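Local coordinates for Abbfa_003403 (Acinetobacter baumannii, PDB 4ZXH), which acts as a four-domain nonribosomal peptide synthetase, probably activating an amino acid, condensing it with a carrier-bound partner and releasing the product through its thioesterase domain, at residues A[747-752]-A[778-783]; A[1261-1266]-A[1310-1315]; A[263-268]-A[314-319]. All coordinates share one frame; numbering follows the deposited sequence.

Contact 1: A[747-752]-A[778-783]; sequences ILAEKL and TDAKYI
Ala-749 and Ala-780 touch across this contact, the former on a helical turn closed by the 2.9 Å bond from Leu-752 N to Leu-748 O. The setting is the alpha/beta part of the adenylation domain, where helix 746-753 leads into strand 756-763 and the loop after strand 773-777 makes a type I beta turn, Asp-779 to Tyr-782, closed by Tyr-782 N to Asp-779 O at 3.0 Å. Because both partners are alanines, the helix and the turn come close: their CA atoms lie 5.3 Å apart, and Ala-749 CB meets Ala-780 CB at 3.8 Å. To this pair Ile-783 adds a methyl. Its CG1 lies beside the backbone N (chi1 -58°) and the chain then extends, which carries CD1 to the methyl of Ala-749. Glu-750 lays its CG against Ala-780 CB, and the bend at chi2 (-74°) then turns the carboxylate. Behind the contact, Leu-748 and Leu-752 face helix 718-725, touching Leu-725 and Trp-721 respectively. Near the start of the turn the carboxylates of Glu-750 and Asp-779, like charges not in contact, approach to 4.7 Å between OE2 of the glutamate and OD1 of the aspartate.

Contact 2: A[1261-1266]-A[1310-1315]; sequences PILLVK and AQTIDQ
Leu-1263 and Val-1265 carry the apolar part of this contact, turning from strand 1262-1267 toward Thr-1312 and Ile-1313 on helix 1303-1316. The strand is an inner one of the thioesterase domain's alpha/beta-hydrolase sheet, and the helix covers one face of that sheet. Their short axes are nearly antiparallel, at 163°, with a closest approach of 10.3 Å. Leu-1263 reaches furthest: with CG anti to the backbone N (chi1 170°), its CD2 branch extends to the helix and meets Thr-1312 CG2 at 4.0 Å. The same methyl lies 4.2 Å from Ile-1313 CA and more loosely approaches CG1 of that residue. Two residues further along the strand, on the same side, Val-1265 CG2 comes up to Thr-1312 CG2 at 4.4 Å.

Polar interactions lie around these methyls. Thr-1312 turns its hydroxyl back to its own helix, where OG1 is hydrogen-bonded to Ala-1308 O, leaving CG2 to face the strand. Farther round the helix, Asp-1314 forms a salt bridge with Arg-1091. In the sheet, the backbone of Leu-1263 bonds to Ile-1160 and Met-1162 of the adjacent strand.

With the threonine hydroxyl bonded to Ala-1308 O and the Leu-1263 backbone to the adjacent strand, helix and strand meet here through carbon atoms, mostly methyls, and the contact rests on loose van der Waals and hydrophobic packing.

Contact 3: A[263-268]-A[314-319]; sequences FYVLLH and RQFTQQ
Two helices of the condensation domain, 255-271 and 313-329, face each other here through a single aromatic side chain, Phe-316, which reaches across to Tyr-264 and Val-265. The spacing is wide, the nearest CA atoms, those of Val-265 and Phe-316, lying 9.3 Å apart, and the phenyl ring bridges it. The trans chi1 of Phe-316 (174°) turns its ring toward helix 255-271. The far end of the ring, CZ, comes within 3.9 Å of Tyr-264 CB, which sits at the ring's edge and in its plane. Val-265 and Phe-316 run alongside one another, pointing opposite ways, with Val-265 CG2 3.9 Å from CE2 and 4.1 Å from CD2 of the phenylalanine.

Tyr-264 makes its closest approach with its methylene, CB. Its own ring leads away from helix 313-329, and its hydroxyl is hydrogen-bonded to Ile-303 O. Met-305, on strand 302-306, touches both aromatic side chains, while Val-441 of helix 428-447 packs on Val-265. All three contacting residues are buried, and the bound phosphopantetheine lies about 12 Å from the side chain of Tyr-264, not in contact with it. Helix 255-271 packs on strands 275-279 and 302-306 and helix 313-329 on the latter, as in the alpha/beta layers of the chloramphenicol acetyltransferase-like fold of condensation domains.

In the fold
The three contacts fall in different catalytic domains and share no helix, strand or loop. Contact 3, in the condensation domain, and contact 2, in the thioesterase domain, are buried; contact 1, in the adenylation domain, is only partly so, and it alone places two carboxylates near each other across the contact. Chemistry follows place: a phenyl ring spans the gap between two helices in contact 3, branched aliphatic groups and a threonine methyl join helix to sheet in contact 2, and small methyls let a turn lie close to a helix in contact 1. Contacts 1 and 3 have centres about 41 Å apart, whereas the centre of contact 2 lies about 71 Å from that of contact 1 and about 69 Å from that of contact 3.

Contact 1: A[747-752]-A[778-783]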
ATOM      1  N   ILE A 747      14.925   0.373  -9.874  1.00 56.25           N
ATOM      2  CA  ILE A 747      14.801   1.190 -11.082  1.00 56.25           C
ATOM      3  C   ILE A 747      16.167   1.571 -11.659  1.00 54.98           C
ATOM      4  O   ILE A 747      16.390   1.444 -12.862  1.00 58.64           O
ATOM      5  CB  ILE A 747      14.006   2.493 -10.837  1.00 53.47           C
ATOM      6  CG1 ILE A 747      12.696   2.218 -10.086  1.00 48.71           C
ATOM      7  CG2 ILE A 747      13.753   3.218 -12.169  1.00 48.20           C
ATOM      8  CD1 ILE A 747      11.658   1.460 -10.879  1.00 43.58           C
ATOM      9  N   LEU A 748      17.077   2.045 -10.811  1.00 51.32           N
ATOM     10  CA  LEU A 748      18.411   2.412 -11.292  1.00 49.15           C
ATOM     11  C   LEU A 748      19.142   1.178 -11.790  1.00 53.49           C
ATOM     12  O   LEU A 748      19.922   1.235 -12.739  1.00 60.56           O
ATOM     13  CB  LEU A 748      19.227   3.097 -10.199  1.00 39.72           C
ATOM     14  CG  LEU A 748      20.681   3.418 -10.567  1.00 37.39           C
ATOM     15  CD1 LEU A 748      20.762   4.288 -11.810  1.00 36.31           C
ATOM     16  CD2 LEU A 748      21.412   4.073  -9.409  1.00 35.91           C
ATOM     17  N   ALA A 749      18.866   0.057 -11.145  1.00 51.64           N
ATOM     18  CA  ALA A 749      19.511  -1.193 -11.492  1.00 49.55           C
ATOM     19  C   ALA A 749      19.150  -1.611 -12.907  1.00 49.11           C
ATOM     20  O   ALA A 749      20.035  -1.958 -13.685  1.00 50.84           O
ATOM     21  CB  ALA A 749      19.131  -2.281 -10.498  1.00 50.29           C
ATOM     22  N   GLU A 750      17.864  -1.586 -13.256  1.00 50.10           N
ATOM     23  CA  GLU A 750      17.495  -2.038 -14.594  1.00 56.63           C
ATOM     24  C   GLU A 750      18.070  -1.118 -15.649  1.00 57.15           C
ATOM     25  O   GLU A 750      18.552  -1.590 -16.673  1.00 60.28           O
ATOM     26  CB  GLU A 750      15.986  -2.150 -14.780  1.00 66.71           C
ATOM     27  CG  GLU A 750      15.514  -3.606 -14.770  1.00 92.28           C
ATOM     28  CD  GLU A 750      15.852  -4.375 -16.052  1.00106.43           C
ATOM     29  OE1 GLU A 750      15.610  -3.843 -17.155  1.00111.05           O
ATOM     30  OE2 GLU A 750      16.381  -5.510 -15.950  1.00107.91           O
ATOM     31  N   LYS A 751      18.021   0.187 -15.397  1.00 56.89           N
ATOM     32  CA  LYS A 751      18.592   1.160 -16.325  1.00 55.92           C
ATOM     33  C   LYS A 751      20.079   0.890 -16.535  1.00 50.12           C
ATOM     34  O   LYS A 751      20.563   0.911 -17.659  1.00 54.94           O
ATOM     35  CB  LYS A 751      18.391   2.588 -15.814  1.00 61.88           C
ATOM     36  CG  LYS A 751      16.971   3.149 -15.908  1.00 67.50           C
ATOM     37  CD  LYS A 751      16.935   4.507 -15.199  1.00 68.88           C
ATOM     38  CE  LYS A 751      15.585   5.190 -15.293  1.00 64.53           C
ATOM     39  NZ  LYS A 751      15.373   5.699 -16.660  1.00 67.54           N
ATOM     40  N   LEU A 752      20.802   0.629 -15.452  1.00 46.14           N
ATOM     41  CA  LEU A 752      22.235   0.351 -15.550  1.00 46.97           C
ATOM     42  C   LEU A 752      22.531  -0.962 -16.283  1.00 53.01           C
ATOM     43  O   LEU A 752      23.412  -1.017 -17.138  1.00 57.36           O
ATOM     44  CB  LEU A 752      22.873   0.315 -14.159  1.00 43.59           C
ATOM     45  CG  LEU A 752      23.203   1.658 -13.509  1.00 54.24           C
ATOM     46  CD1 LEU A 752      23.947   1.418 -12.228  1.00 52.30           C
ATOM     47  CD2 LEU A 752      24.025   2.544 -14.431  1.00 58.78           C
ATOM     48  N   THR A 778      22.854  -9.158 -11.536  1.00 61.51           N
ATOM     49  CA  THR A 778      22.574  -9.684 -12.869  1.00 66.24           C
ATOM     50  C   THR A 778      21.103  -9.514 -13.217  1.00 63.84           C
ATOM     51  O   THR A 778      20.711  -9.687 -14.371  1.00 51.75           O
ATOM     52  CB  THR A 778      22.965 -11.184 -12.997  1.00 61.44           C
ATOM     53  OG1 THR A 778      22.246 -11.962 -12.030  1.00 65.80           O
ATOM     54  CG2 THR A 778      24.473 -11.373 -12.782  1.00 54.39           C
ATOM     55  N   ASP A 779      20.304  -9.163 -12.215  1.00 58.88           N
ATOM     56  CA  ASP A 779      18.862  -9.017 -12.378  1.00 66.99           C
ATOM     57  C   ASP A 779      18.341  -8.015 -11.353  1.00 62.83           C
ATOM     58  O   ASP A 779      18.578  -8.169 -10.158  1.00 58.49           O
ATOM     59  CB  ASP A 779      18.160 -10.374 -12.220  1.00 75.61           C
ATOM     60  CG  ASP A 779      16.685 -10.333 -12.617  1.00 85.02           C
ATOM     61  OD1 ASP A 779      16.208  -9.264 -13.066  1.00 86.98           O
ATOM     62  OD2 ASP A 779      16.006 -11.380 -12.495  1.00 85.54           O
ATOM     63  N   ALA A 780      17.615  -7.004 -11.822  1.00 62.07           N
ATOM     64  CA  ALA A 780      17.174  -5.915 -10.951  1.00 57.01           C
ATOM     65  C   ALA A 780      16.214  -6.362  -9.858  1.00 60.20           C
ATOM     66  O   ALA A 780      16.000  -5.642  -8.887  1.00 61.37           O
ATOM     67  CB  ALA A 780      16.534  -4.826 -11.763  1.00 46.11           C
ATOM     68  N   LYS A 781      15.634  -7.545 -10.010  1.00 62.14           N
ATOM     69  CA  LYS A 781      14.674  -8.032  -9.031  1.00 54.69           C
ATOM     70  C   LYS A 781      15.384  -8.641  -7.811  1.00 58.41           C
ATOM     71  O   LYS A 781      14.751  -8.917  -6.789  1.00 63.94           O
ATOM     72  CB  LYS A 781      13.727  -9.046  -9.682  1.00 49.28           C
ATOM     73  N   TYR A 782      16.700  -8.825  -7.913  1.00 53.70           N
ATOM     74  CA  TYR A 782      17.459  -9.523  -6.874  1.00 52.90           C
ATOM     75  C   TYR A 782      18.699  -8.733  -6.422  1.00 55.90           C
ATOM     76  O   TYR A 782      19.830  -8.975  -6.872  1.00 50.71           O
ATOM     77  CB  TYR A 782      17.840 -10.920  -7.375  1.00 50.15           C
ATOM     78  CG  TYR A 782      16.619 -11.792  -7.635  1.00 60.04           C
ATOM     79  CD1 TYR A 782      16.061 -12.561  -6.619  1.00 64.81           C
ATOM     80  CD2 TYR A 782      16.010 -11.827  -8.889  1.00 61.91           C
ATOM     81  CE1 TYR A 782      14.939 -13.352  -6.846  1.00 74.13           C
ATOM     82  CE2 TYR A 782      14.890 -12.609  -9.128  1.00 66.98           C
ATOM     83  CZ  TYR A 782      14.352 -13.376  -8.104  1.00 75.56           C
ATOM     84  OH  TYR A 782      13.229 -14.170  -8.332  1.00 73.34           O
ATOM     85  N   ILE A 783      18.460  -7.785  -5.519  1.00 58.30           N
ATOM     86  CA  ILE A 783      19.494  -6.883  -5.020  1.00 52.92           C
ATOM     87  C   ILE A 783      19.731  -7.074  -3.523  1.00 55.70           C
ATOM     88  O   ILE A 783      18.792  -7.046  -2.728  1.00 56.41           O
ATOM     89  CB  ILE A 783      19.119  -5.411  -5.285  1.00 43.33           C
ATOM     90  CG1 ILE A 783      18.900  -5.185  -6.778  1.00 38.40           C
ATOM     91  CG2 ILE A 783      20.186  -4.477  -4.763  1.00 35.37           C
ATOM     92  CD1 ILE A 783      18.313  -3.831  -7.093  1.00 43.53           C
TER

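Contact 2: A[1261-1266]-A[1310-1315]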
ATOM      1  N   PRO A1261     -52.731  28.773  -5.012  1.00 47.42           N
ATOM      2  CA  PRO A1261     -52.227  29.093  -3.672  1.00 48.83           C
ATOM      3  C   PRO A1261     -50.694  29.155  -3.688  1.00 44.80           C
ATOM      4  O   PRO A1261     -50.030  28.150  -3.930  1.00 40.35           O
ATOM      5  CB  PRO A1261     -52.748  27.936  -2.818  1.00 42.85           C
ATOM      6  CG  PRO A1261     -52.880  26.803  -3.773  1.00 39.59           C
ATOM      7  CD  PRO A1261     -53.206  27.383  -5.116  1.00 45.55           C
ATOM      8  N   ILE A1262     -50.145  30.342  -3.461  1.00 45.62           N
ATOM      9  CA  ILE A1262     -48.718  30.580  -3.658  1.00 41.98           C
ATOM     10  C   ILE A1262     -48.041  31.150  -2.426  1.00 33.32           C
ATOM     11  O   ILE A1262     -48.569  32.056  -1.780  1.00 40.74           O
ATOM     12  CB  ILE A1262     -48.481  31.558  -4.832  1.00 39.00           C
ATOM     13  CG1 ILE A1262     -48.882  30.918  -6.155  1.00 38.61           C
ATOM     14  CG2 ILE A1262     -47.028  31.992  -4.901  1.00 28.30           C
ATOM     15  CD1 ILE A1262     -48.820  31.878  -7.299  1.00 34.66           C
ATOM     16  N   LEU A1263     -46.870  30.617  -2.106  1.00 30.15           N
ATOM     17  CA  LEU A1263     -45.985  31.242  -1.129  1.00 32.87           C
ATOM     18  C   LEU A1263     -44.807  31.851  -1.876  1.00 39.81           C
ATOM     19  O   LEU A1263     -44.012  31.120  -2.489  1.00 42.27           O
ATOM     20  CB  LEU A1263     -45.498  30.229  -0.087  1.00 27.64           C
ATOM     21  CG  LEU A1263     -44.389  30.692   0.860  1.00 26.79           C
ATOM     22  CD1 LEU A1263     -44.894  31.821   1.725  1.00 31.37           C
ATOM     23  CD2 LEU A1263     -43.894  29.535   1.724  1.00 26.54           C
ATOM     24  N   LEU A1264     -44.705  33.182  -1.850  1.00 33.27           N
ATOM     25  CA  LEU A1264     -43.572  33.858  -2.482  1.00 32.16           C
ATOM     26  C   LEU A1264     -42.580  34.378  -1.447  1.00 35.95           C
ATOM     27  O   LEU A1264     -42.899  35.277  -0.667  1.00 42.19           O
ATOM     28  CB  LEU A1264     -44.053  35.004  -3.365  1.00 31.77           C
ATOM     29  CG  LEU A1264     -42.950  35.897  -3.944  1.00 30.09           C
ATOM     30  CD1 LEU A1264     -42.055  35.133  -4.868  1.00 29.61           C
ATOM     31  CD2 LEU A1264     -43.558  37.085  -4.657  1.00 31.78           C
ATOM     32  N   VAL A1265     -41.385  33.798  -1.435  1.00 23.00           N
ATOM     33  CA  VAL A1265     -40.333  34.211  -0.514  1.00 24.88           C
ATOM     34  C   VAL A1265     -39.425  35.214  -1.222  1.00 33.33           C
ATOM     35  O   VAL A1265     -38.743  34.871  -2.192  1.00 33.96           O
ATOM     36  CB  VAL A1265     -39.500  32.996  -0.008  1.00 21.64           C
ATOM     37  CG1 VAL A1265     -38.379  33.447   0.894  1.00 21.40           C
ATOM     38  CG2 VAL A1265     -40.391  31.994   0.735  1.00 22.56           C
ATOM     39  N   LYS A1266     -39.425  36.458  -0.763  1.00 22.81           N
ATOM     40  CA  LYS A1266     -38.644  37.482  -1.437  1.00 22.46           C
ATOM     41  C   LYS A1266     -37.329  37.754  -0.722  1.00 29.35           C
ATOM     42  O   LYS A1266     -37.282  37.937   0.500  1.00 25.89           O
ATOM     43  CB  LYS A1266     -39.445  38.774  -1.561  1.00 27.99           C
ATOM     44  CG  LYS A1266     -38.636  39.926  -2.119  1.00 33.33           C
ATOM     45  CD  LYS A1266     -39.523  41.086  -2.514  1.00 33.54           C
ATOM     46  CE  LYS A1266     -38.685  42.292  -2.895  1.00 30.79           C
ATOM     47  NZ  LYS A1266     -39.493  43.550  -2.753  1.00 36.15           N
ATOM     48  N   ALA A1310     -36.505  27.477   4.772  1.00 24.79           N
ATOM     49  CA  ALA A1310     -37.046  26.158   5.098  1.00 27.25           C
ATOM     50  C   ALA A1310     -38.112  26.260   6.163  1.00 28.82           C
ATOM     51  O   ALA A1310     -39.194  25.671   6.027  1.00 24.70           O
ATOM     52  CB  ALA A1310     -35.936  25.203   5.564  1.00 21.67           C
ATOM     53  N   GLN A1311     -37.808  27.007   7.224  1.00 28.95           N
ATOM     54  CA  GLN A1311     -38.760  27.182   8.319  1.00 26.61           C
ATOM     55  C   GLN A1311     -40.049  27.805   7.812  1.00 34.14           C
ATOM     56  O   GLN A1311     -41.127  27.413   8.234  1.00 37.02           O
ATOM     57  CB  GLN A1311     -38.158  28.038   9.423  1.00 27.44           C
ATOM     58  CG  GLN A1311     -37.149  27.319  10.299  1.00 27.60           C
ATOM     59  CD  GLN A1311     -37.812  26.437  11.325  1.00 30.07           C
ATOM     60  OE1 GLN A1311     -37.811  25.219  11.199  1.00 35.04           O
ATOM     61  NE2 GLN A1311     -38.396  27.049  12.346  1.00 36.90           N
ATOM     62  N   THR A1312     -39.938  28.762   6.892  1.00 39.88           N
ATOM     63  CA  THR A1312     -41.118  29.435   6.358  1.00 27.12           C
ATOM     64  C   THR A1312     -41.978  28.455   5.586  1.00 34.92           C
ATOM     65  O   THR A1312     -43.198  28.435   5.742  1.00 34.97           O
ATOM     66  CB  THR A1312     -40.738  30.597   5.457  1.00 26.12           C
ATOM     67  OG1 THR A1312     -40.121  31.622   6.246  1.00 39.78           O
ATOM     68  CG2 THR A1312     -41.958  31.157   4.792  1.00 26.94           C
ATOM     69  N   ILE A1313     -41.332  27.625   4.772  1.00 30.68           N
ATOM     70  CA  ILE A1313     -42.031  26.598   4.007  1.00 30.74           C
ATOM     71  C   ILE A1313     -42.713  25.615   4.936  1.00 40.77           C
ATOM     72  O   ILE A1313     -43.881  25.286   4.737  1.00 46.33           O
ATOM     73  CB  ILE A1313     -41.080  25.824   3.073  1.00 29.91           C
ATOM     74  CG1 ILE A1313     -40.538  26.742   1.984  1.00 24.16           C
ATOM     75  CG2 ILE A1313     -41.766  24.601   2.462  1.00 24.67           C
ATOM     76  CD1 ILE A1313     -39.545  26.065   1.071  1.00 21.31           C
ATOM     77  N   ASP A1314     -41.997  25.158   5.960  1.00 41.51           N
ATOM     78  CA  ASP A1314     -42.555  24.168   6.883  1.00 37.72           C
ATOM     79  C   ASP A1314     -43.706  24.725   7.737  1.00 44.62           C
ATOM     80  O   ASP A1314     -44.672  24.011   8.032  1.00 48.14           O
ATOM     81  CB  ASP A1314     -41.458  23.594   7.781  1.00 29.41           C
ATOM     82  CG  ASP A1314     -40.636  22.495   7.083  1.00 47.55           C
ATOM     83  OD1 ASP A1314     -41.154  21.832   6.143  1.00 47.94           O
ATOM     84  OD2 ASP A1314     -39.463  22.288   7.487  1.00 55.58           O
ATOM     85  N   GLN A1315     -43.619  25.996   8.121  1.00 47.18           N
ATOM     86  CA  GLN A1315     -44.688  26.618   8.903  1.00 42.47           C
ATOM     87  C   GLN A1315     -45.922  26.948   8.050  1.00 40.59           C
ATOM     88  O   GLN A1315     -47.052  26.918   8.538  1.00 36.80           O
ATOM     89  CB  GLN A1315     -44.174  27.880   9.592  1.00 42.40           C
ATOM     90  CG  GLN A1315     -43.033  27.615  10.574  1.00 51.07           C
ATOM     91  CD  GLN A1315     -42.445  28.897  11.153  1.00 54.77           C
ATOM     92  OE1 GLN A1315     -42.725  29.996  10.673  1.00 61.29           O
ATOM     93  NE2 GLN A1315     -41.631  28.759  12.195  1.00 51.89           N
TER

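Contact 3: A[263-268]-A[314-319]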
ATOM      1  N   PHE A 263       2.594 -19.079  19.465  1.00 42.27           N
ATOM      2  CA  PHE A 263       2.490 -18.346  18.208  1.00 39.14           C
ATOM      3  C   PHE A 263       2.807 -16.859  18.383  1.00 44.03           C
ATOM      4  O   PHE A 263       3.575 -16.301  17.602  1.00 46.56           O
ATOM      5  CB  PHE A 263       1.099 -18.523  17.597  1.00 35.55           C
ATOM      6  CG  PHE A 263       1.057 -18.295  16.114  1.00 33.78           C
ATOM      7  CD1 PHE A 263       2.212 -18.413  15.352  1.00 34.73           C
ATOM      8  CD2 PHE A 263      -0.136 -18.000  15.475  1.00 30.98           C
ATOM      9  CE1 PHE A 263       2.188 -18.214  13.995  1.00 30.18           C
ATOM     10  CE2 PHE A 263      -0.167 -17.808  14.100  1.00 32.70           C
ATOM     11  CZ  PHE A 263       0.999 -17.908  13.362  1.00 30.79           C
ATOM     12  N   TYR A 264       2.224 -16.221  19.399  1.00 45.94           N
ATOM     13  CA  TYR A 264       2.579 -14.839  19.740  1.00 35.28           C
ATOM     14  C   TYR A 264       4.088 -14.686  19.967  1.00 38.43           C
ATOM     15  O   TYR A 264       4.724 -13.793  19.410  1.00 43.63           O
ATOM     16  CB  TYR A 264       1.850 -14.377  21.001  1.00 36.07           C
ATOM     17  CG  TYR A 264       0.398 -14.009  20.835  1.00 40.20           C
ATOM     18  CD1 TYR A 264       0.021 -12.875  20.141  1.00 33.57           C
ATOM     19  CD2 TYR A 264      -0.593 -14.775  21.424  1.00 44.87           C
ATOM     20  CE1 TYR A 264      -1.296 -12.531  20.013  1.00 32.61           C
ATOM     21  CE2 TYR A 264      -1.917 -14.443  21.294  1.00 41.35           C
ATOM     22  CZ  TYR A 264      -2.265 -13.326  20.588  1.00 46.07           C
ATOM     23  OH  TYR A 264      -3.594 -12.997  20.469  1.00 46.95           O
ATOM     24  N   VAL A 265       4.655 -15.557  20.799  1.00 40.10           N
ATOM     25  CA  VAL A 265       6.086 -15.507  21.075  1.00 45.91           C
ATOM     26  C   VAL A 265       6.860 -15.542  19.765  1.00 47.21           C
ATOM     27  O   VAL A 265       7.761 -14.741  19.560  1.00 49.15           O
ATOM     28  CB  VAL A 265       6.539 -16.662  21.996  1.00 44.52           C
ATOM     29  CG1 VAL A 265       8.046 -16.825  21.950  1.00 43.54           C
ATOM     30  CG2 VAL A 265       6.088 -16.398  23.415  1.00 43.24           C
ATOM     31  N   LEU A 266       6.474 -16.444  18.869  1.00 42.98           N
ATOM     32  CA  LEU A 266       7.063 -16.493  17.536  1.00 39.79           C
ATOM     33  C   LEU A 266       6.982 -15.159  16.777  1.00 45.29           C
ATOM     34  O   LEU A 266       7.996 -14.677  16.281  1.00 52.41           O
ATOM     35  CB  LEU A 266       6.400 -17.582  16.692  1.00 36.23           C
ATOM     36  CG  LEU A 266       7.011 -17.577  15.290  1.00 35.54           C
ATOM     37  CD1 LEU A 266       8.489 -17.868  15.385  1.00 37.33           C
ATOM     38  CD2 LEU A 266       6.329 -18.550  14.348  1.00 34.30           C
ATOM     39  N   LEU A 267       5.791 -14.570  16.667  1.00 34.84           N
ATOM     40  CA  LEU A 267       5.633 -13.334  15.890  1.00 37.64           C
ATOM     41  C   LEU A 267       6.347 -12.153  16.558  1.00 43.43           C
ATOM     42  O   LEU A 267       6.779 -11.217  15.889  1.00 36.19           O
ATOM     43  CB  LEU A 267       4.154 -13.011  15.695  1.00 37.61           C
ATOM     44  CG  LEU A 267       3.330 -14.184  15.142  1.00 45.32           C
ATOM     45  CD1 LEU A 267       1.834 -13.931  15.292  1.00 46.79           C
ATOM     46  CD2 LEU A 267       3.677 -14.494  13.683  1.00 39.33           C
ATOM     47  N   HIS A 268       6.459 -12.212  17.884  1.00 47.93           N
ATOM     48  CA  HIS A 268       7.236 -11.248  18.658  1.00 40.70           C
ATOM     49  C   HIS A 268       8.705 -11.269  18.270  1.00 43.45           C
ATOM     50  O   HIS A 268       9.316 -10.219  18.066  1.00 46.98           O
ATOM     51  CB  HIS A 268       7.103 -11.535  20.149  1.00 39.85           C
ATOM     52  CG  HIS A 268       7.956 -10.664  21.013  1.00 43.72           C
ATOM     53  ND1 HIS A 268       7.755  -9.306  21.129  1.00 50.68           N
ATOM     54  CD2 HIS A 268       9.015 -10.956  21.805  1.00 55.10           C
ATOM     55  CE1 HIS A 268       8.652  -8.798  21.958  1.00 49.70           C
ATOM     56  NE2 HIS A 268       9.429  -9.778  22.382  1.00 53.95           N
ATOM     57  N   ARG A 314       5.669 -19.161  31.508  1.00 69.86           N
ATOM     58  CA  ARG A 314       4.568 -19.603  32.352  1.00 74.11           C
ATOM     59  C   ARG A 314       3.616 -18.437  32.537  1.00 68.18           C
ATOM     60  O   ARG A 314       2.442 -18.507  32.174  1.00 71.07           O
ATOM     61  CB  ARG A 314       5.061 -20.108  33.711  1.00 84.97           C
ATOM     62  CG  ARG A 314       3.934 -20.417  34.697  1.00 90.11           C
ATOM     63  CD  ARG A 314       4.460 -20.882  36.048  1.00 96.97           C
ATOM     64  NE  ARG A 314       5.381 -22.013  35.927  1.00103.59           N
ATOM     65  CZ  ARG A 314       5.046 -23.292  36.091  1.00107.53           C
ATOM     66  NH1 ARG A 314       3.795 -23.632  36.384  1.00111.31           N
ATOM     67  NH2 ARG A 314       5.966 -24.239  35.958  1.00105.94           N
ATOM     68  N   GLN A 315       4.148 -17.357  33.087  1.00 62.15           N
ATOM     69  CA  GLN A 315       3.360 -16.171  33.346  1.00 67.13           C
ATOM     70  C   GLN A 315       2.616 -15.702  32.097  1.00 64.82           C
ATOM     71  O   GLN A 315       1.404 -15.506  32.128  1.00 68.99           O
ATOM     72  CB  GLN A 315       4.261 -15.063  33.886  1.00 68.40           C
ATOM     73  CG  GLN A 315       4.849 -15.378  35.255  1.00 72.90           C
ATOM     74  CD  GLN A 315       5.795 -14.299  35.739  1.00 77.39           C
ATOM     75  OE1 GLN A 315       6.460 -13.635  34.939  1.00 72.46           O
ATOM     76  NE2 GLN A 315       5.853 -14.108  37.054  1.00 82.30           N
ATOM     77  N   PHE A 316       3.341 -15.558  30.995  1.00 60.84           N
ATOM     78  CA  PHE A 316       2.750 -15.088  29.746  1.00 50.66           C
ATOM     79  C   PHE A 316       1.700 -16.047  29.166  1.00 52.70           C
ATOM     80  O   PHE A 316       0.669 -15.610  28.657  1.00 53.58           O
ATOM     81  CB  PHE A 316       3.843 -14.842  28.711  1.00 48.39           C
ATOM     82  CG  PHE A 316       3.315 -14.505  27.355  1.00 47.63           C
ATOM     83  CD1 PHE A 316       2.799 -13.245  27.098  1.00 48.76           C
ATOM     84  CD2 PHE A 316       3.320 -15.448  26.339  1.00 45.41           C
ATOM     85  CE1 PHE A 316       2.295 -12.931  25.859  1.00 44.11           C
ATOM     86  CE2 PHE A 316       2.819 -15.136  25.090  1.00 42.25           C
ATOM     87  CZ  PHE A 316       2.303 -13.875  24.850  1.00 41.20           C
ATOM     88  N   THR A 317       1.963 -17.348  29.219  1.00 54.10           N
ATOM     89  CA  THR A 317       0.968 -18.323  28.779  1.00 53.80           C
ATOM     90  C   THR A 317      -0.325 -18.161  29.582  1.00 56.49           C
ATOM     91  O   THR A 317      -1.420 -18.190  29.017  1.00 54.10           O
ATOM     92  CB  THR A 317       1.464 -19.767  28.924  1.00 58.65           C
ATOM     93  OG1 THR A 317       2.670 -19.945  28.174  1.00 64.11           O
ATOM     94  CG2 THR A 317       0.428 -20.712  28.398  1.00 57.16           C
ATOM     95  N   GLN A 318      -0.194 -17.967  30.894  1.00 59.88           N
ATOM     96  CA  GLN A 318      -1.360 -17.728  31.749  1.00 65.10           C
ATOM     97  C   GLN A 318      -2.067 -16.419  31.357  1.00 61.61           C
ATOM     98  O   GLN A 318      -3.300 -16.341  31.348  1.00 59.95           O
ATOM     99  CB  GLN A 318      -0.955 -17.708  33.230  1.00 71.36           C
ATOM    100  CG  GLN A 318      -0.440 -19.062  33.744  1.00 83.44           C
ATOM    101  CD  GLN A 318      -0.137 -19.069  35.240  1.00 93.58           C
ATOM    102  OE1 GLN A 318       0.575 -18.201  35.755  1.00 99.61           O
ATOM    103  NE2 GLN A 318      -0.670 -20.063  35.940  1.00 93.10           N
ATOM    104  N   GLN A 319      -1.277 -15.406  31.015  1.00 56.62           N
ATOM    105  CA  GLN A 319      -1.791 -14.107  30.579  1.00 54.02           C
ATOM    106  C   GLN A 319      -2.684 -14.264  29.338  1.00 52.51           C
ATOM    107  O   GLN A 319      -3.730 -13.619  29.220  1.00 44.19           O
ATOM    108  CB  GLN A 319      -0.609 -13.157  30.318  1.00 55.24           C
ATOM    109  CG  GLN A 319      -0.929 -11.757  29.812  1.00 67.31           C
ATOM    110  CD  GLN A 319       0.288 -10.811  29.899  1.00 74.97           C
ATOM    111  OE1 GLN A 319       1.202 -11.023  30.720  1.00 70.63           O
ATOM    112  NE2 GLN A 319       0.307  -9.777  29.041  1.00 67.37           N
TER